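Local structure of insulinase family protease (3GO9) at residues A295-F300 against M369-D374. The protein is a predicted insulinase (M16) family protease whose activity is uncertain, since the zinc-binding HxxEH motif of active relatives is incomplete. Sequence-based numbering, arbitrary orientation.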
ATOM      1  N   ALA A 295     -17.535  -1.789  11.237  1.00 14.27           N
ATOM      2  CA  ALA A 295     -18.309  -0.558  11.544  1.00 15.47           C
ATOM      3  C   ALA A 295     -18.104   0.463  10.410  1.00 16.65           C
ATOM      4  O   ALA A 295     -19.050   1.056   9.931  1.00 16.69           O
ATOM      5  CB  ALA A 295     -17.887   0.031  12.864  1.00 15.71           C
ATOM      6  N   ARG A 296     -16.860   0.635   9.980  1.00 17.60           N
ATOM      7  CA  ARG A 296     -16.555   1.532   8.866  0.50 18.54           C
ATOM      8  C   ARG A 296     -17.264   1.086   7.597  1.00 18.74           C
ATOM      9  O   ARG A 296     -17.865   1.901   6.885  1.00 19.47           O
ATOM     10  CB  ARG A 296     -15.032   1.639   8.654  0.50 19.10           C
ATOM     11  CG  ARG A 296     -14.337   2.365   9.781  0.50 20.67           C
ATOM     12  CD  ARG A 296     -12.840   2.591   9.526  0.50 23.80           C
ATOM     13  NE  ARG A 296     -12.011   1.385   9.672  0.50 24.43           N
ATOM     14  CZ  ARG A 296     -11.265   1.109  10.739  0.50 26.75           C
ATOM     15  NH1 ARG A 296     -11.273   1.901  11.800  0.50 28.40           N
ATOM     16  NH2 ARG A 296     -10.543  -0.006  10.772  0.50 25.62           N
ATOM     17  N   GLU A 297     -17.231  -0.212   7.323  1.00 18.35           N
ATOM     18  CA  GLU A 297     -17.856  -0.739   6.158  1.00 18.80           C
ATOM     19  C   GLU A 297     -19.381  -0.569   6.233  1.00 19.14           C
ATOM     20  O   GLU A 297     -20.037  -0.173   5.242  1.00 18.55           O
ATOM     21  CB  GLU A 297     -17.452  -2.198   5.979  1.00 19.66           C
ATOM     22  CG  GLU A 297     -17.927  -2.820   4.738  1.00 23.30           C
ATOM     23  CD  GLU A 297     -17.623  -4.280   4.672  1.00 28.22           C
ATOM     24  OE1 GLU A 297     -18.283  -4.954   3.883  1.00 33.93           O
ATOM     25  OE2 GLU A 297     -16.738  -4.762   5.396  1.00 29.58           O
ATOM     26  N   ALA A 298     -19.926  -0.770   7.430  1.00 18.31           N
ATOM     27  CA  ALA A 298     -21.369  -0.712   7.634  1.00 19.00           C
ATOM     28  C   ALA A 298     -21.868   0.698   7.327  1.00 18.93           C
ATOM     29  O   ALA A 298     -22.908   0.874   6.701  1.00 17.67           O
ATOM     30  CB  ALA A 298     -21.680  -1.016   9.114  1.00 18.53           C
ATOM     31  N   LEU A 299     -21.121   1.677   7.790  1.00 18.73           N
ATOM     32  CA  LEU A 299     -21.509   3.054   7.667  1.00 20.22           C
ATOM     33  C   LEU A 299     -21.468   3.427   6.207  1.00 20.04           C
ATOM     34  O   LEU A 299     -22.402   4.080   5.717  1.00 18.96           O
ATOM     35  CB  LEU A 299     -20.647   3.935   8.539  1.00 21.19           C
ATOM     36  CG  LEU A 299     -19.624   4.940   8.085  1.00 23.95           C
ATOM     37  CD1 LEU A 299     -19.923   5.617   6.782  1.00 24.98           C
ATOM     38  CD2 LEU A 299     -19.564   5.949   9.193  1.00 27.62           C
ATOM     39  N   PHE A 300     -20.450   2.973   5.482  1.00 19.31           N
ATOM     40  CA  PHE A 300     -20.375   3.379   4.091  1.00 21.33           C
ATOM     41  C   PHE A 300     -21.476   2.730   3.294  1.00 21.10           C
ATOM     42  O   PHE A 300     -22.158   3.354   2.453  1.00 20.80           O
ATOM     43  CB  PHE A 300     -19.047   3.075   3.453  1.00 21.57           C
ATOM     44  CG  PHE A 300     -18.937   3.681   2.112  1.00 24.65           C
ATOM     45  CD1 PHE A 300     -18.990   5.076   1.975  1.00 28.27           C
ATOM     46  CD2 PHE A 300     -18.868   2.893   0.987  1.00 27.38           C
ATOM     47  CE1 PHE A 300     -18.923   5.656   0.751  1.00 27.34           C
ATOM     48  CE2 PHE A 300     -18.784   3.500  -0.271  1.00 29.60           C
ATOM     49  CZ  PHE A 300     -18.794   4.884  -0.366  1.00 28.21           C
HETATM   50  N   MSE A 369     -24.825  -8.956   7.994  1.00 19.87           N
HETATM   51  CA  MSE A 369     -24.166 -10.170   8.419  0.60 19.71           C
HETATM   52  C   MSE A 369     -24.396 -11.329   7.437  1.00 20.42           C
HETATM   53  O   MSE A 369     -23.501 -12.119   7.215  1.00 20.54           O
HETATM   54  CB  MSE A 369     -24.546 -10.492   9.870  0.60 19.17           C
HETATM   55  CG  MSE A 369     -24.319  -9.270  10.800  0.60 18.14           C
HETATM   56 SE   MSE A 369     -22.450  -8.702  10.763  0.36 17.45          SE
HETATM   57  CE  MSE A 369     -22.100 -10.259  11.883  0.60 14.79           C
ATOM     58  N   THR A 370     -25.582 -11.408   6.820  1.00 20.95           N
ATOM     59  CA  THR A 370     -25.789 -12.392   5.736  1.00 21.73           C
ATOM     60  C   THR A 370     -24.755 -12.179   4.604  1.00 21.47           C
ATOM     61  O   THR A 370     -24.159 -13.139   4.060  1.00 19.62           O
ATOM     62  CB  THR A 370     -27.263 -12.299   5.207  1.00 21.94           C
ATOM     63  OG1 THR A 370     -28.148 -12.663   6.267  1.00 25.17           O
ATOM     64  CG2 THR A 370     -27.518 -13.214   4.020  1.00 22.49           C
ATOM     65  N   GLN A 371     -24.537 -10.912   4.271  1.00 21.23           N
ATOM     66  CA  GLN A 371     -23.613 -10.532   3.227  1.00 22.22           C
ATOM     67  C   GLN A 371     -22.177 -10.889   3.619  1.00 21.08           C
ATOM     68  O   GLN A 371     -21.400 -11.450   2.834  1.00 20.11           O
ATOM     69  CB  GLN A 371     -23.766  -9.034   2.936  1.00 23.79           C
ATOM     70  CG  GLN A 371     -22.671  -8.342   2.082  1.00 28.56           C
ATOM     71  CD  GLN A 371     -22.924  -6.813   1.925  1.00 35.21           C
ATOM     72  OE1 GLN A 371     -21.986  -5.994   2.006  1.00 40.70           O
ATOM     73  NE2 GLN A 371     -24.195  -6.436   1.714  1.00 38.15           N
ATOM     74  N   LYS A 372     -21.807 -10.623   4.862  1.00 19.10           N
ATOM     75  CA  LYS A 372     -20.406 -10.911   5.245  1.00 18.54           C
ATOM     76  C   LYS A 372     -20.178 -12.414   5.348  1.00 18.16           C
ATOM     77  O   LYS A 372     -19.110 -12.925   5.032  1.00 16.47           O
ATOM     78  CB  LYS A 372     -20.069 -10.215   6.586  1.00 18.91           C
ATOM     79  CG  LYS A 372     -20.138  -8.680   6.590  1.00 18.81           C
ATOM     80  CD  LYS A 372     -19.459  -7.962   5.420  1.00 21.69           C
ATOM     81  CE  LYS A 372     -17.985  -8.175   5.390  1.00 23.90           C
ATOM     82  NZ  LYS A 372     -17.405  -7.443   4.231  1.00 23.57           N
ATOM     83  N   ASN A 373     -21.202 -13.131   5.780  1.00 18.25           N
ATOM     84  CA  ASN A 373     -21.148 -14.591   5.829  1.00 18.37           C
ATOM     85  C   ASN A 373     -21.062 -15.185   4.423  1.00 19.06           C
ATOM     86  O   ASN A 373     -20.323 -16.159   4.180  1.00 17.27           O
ATOM     87  CB  ASN A 373     -22.346 -15.174   6.618  1.00 19.22           C
ATOM     88  CG  ASN A 373     -22.042 -15.309   8.139  1.00 21.93           C
ATOM     89  OD1 ASN A 373     -21.053 -15.953   8.540  1.00 23.78           O
ATOM     90  ND2 ASN A 373     -22.888 -14.707   8.968  1.00 21.53           N
ATOM     91  N   ASP A 374     -21.769 -14.558   3.483  1.00 19.69           N
ATOM     92  CA  ASP A 374     -21.670 -14.977   2.078  1.00 20.80           C
ATOM     93  C   ASP A 374     -20.244 -14.830   1.549  1.00 20.60           C
ATOM     94  O   ASP A 374     -19.672 -15.757   0.984  1.00 19.63           O
ATOM     95  CB  ASP A 374     -22.627 -14.161   1.200  1.00 21.93           C
ATOM     96  CG  ASP A 374     -22.665 -14.681  -0.246  1.00 25.92           C
ATOM     97  OD1 ASP A 374     -22.986 -15.877  -0.421  1.00 29.06           O
ATOM     98  OD2 ASP A 374     -22.368 -13.904  -1.171  1.00 30.88           O
TER
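Glu297 of helix 283-309 and Lys372 of helix 362-377 reach for each other from opposite directions and close a salt bridge between the two helices. The ammonium group sits in front of the fork of the carboxylate. Its main bond, 2.7 Å from Lys372 NZ to Glu297 OE1, uses the syn lone pair of that oxygen, on the side facing OE2. The second oxygen is also engaged, though weakly, with Lys372 NZ 3.0 Å from Glu297 OE2, which makes the grip two-pronged but lopsided.

The two chains cover the gap in different ways. Glu297 is stretched out, its CG anti to the backbone N (chi1 -174°) and the chain straight beyond it, and this carries the carboxylate well clear of its own helix. Lys372 folds instead: bends at chi2 (-47°) and chi3 turn CD and CE toward the Glu297 oxygens before the last bond extends to NZ. Its methylenes therefore add to the contact, CE lying 3.6 Å from Glu297 OE1. Gln371 is a marginal neighbour, its OE1 4.3 Å from Glu297 OE1, a loose contact of two acceptor oxygens.

The ammonium has a further partner in Gln375 OE1, about one helical turn on, while the Lys372 side chain touches Leu294 of helix 283-309 and Arg415 and Leu419 of helix 408-421. The bridge ties helix 283-309 to helix 362-377 in the C-terminal half, which is assigned to the M16 inactive-domain family, and buries 97 Å². Because Lys372 is buried and Glu297 only partly exposed, the opposite charges probably compensate each other, favouring the ionised forms of both; between the two segments the tie is thus essentially electrostatic, with Lys372 and Met369 adding apolar packing on Leu294 nearby.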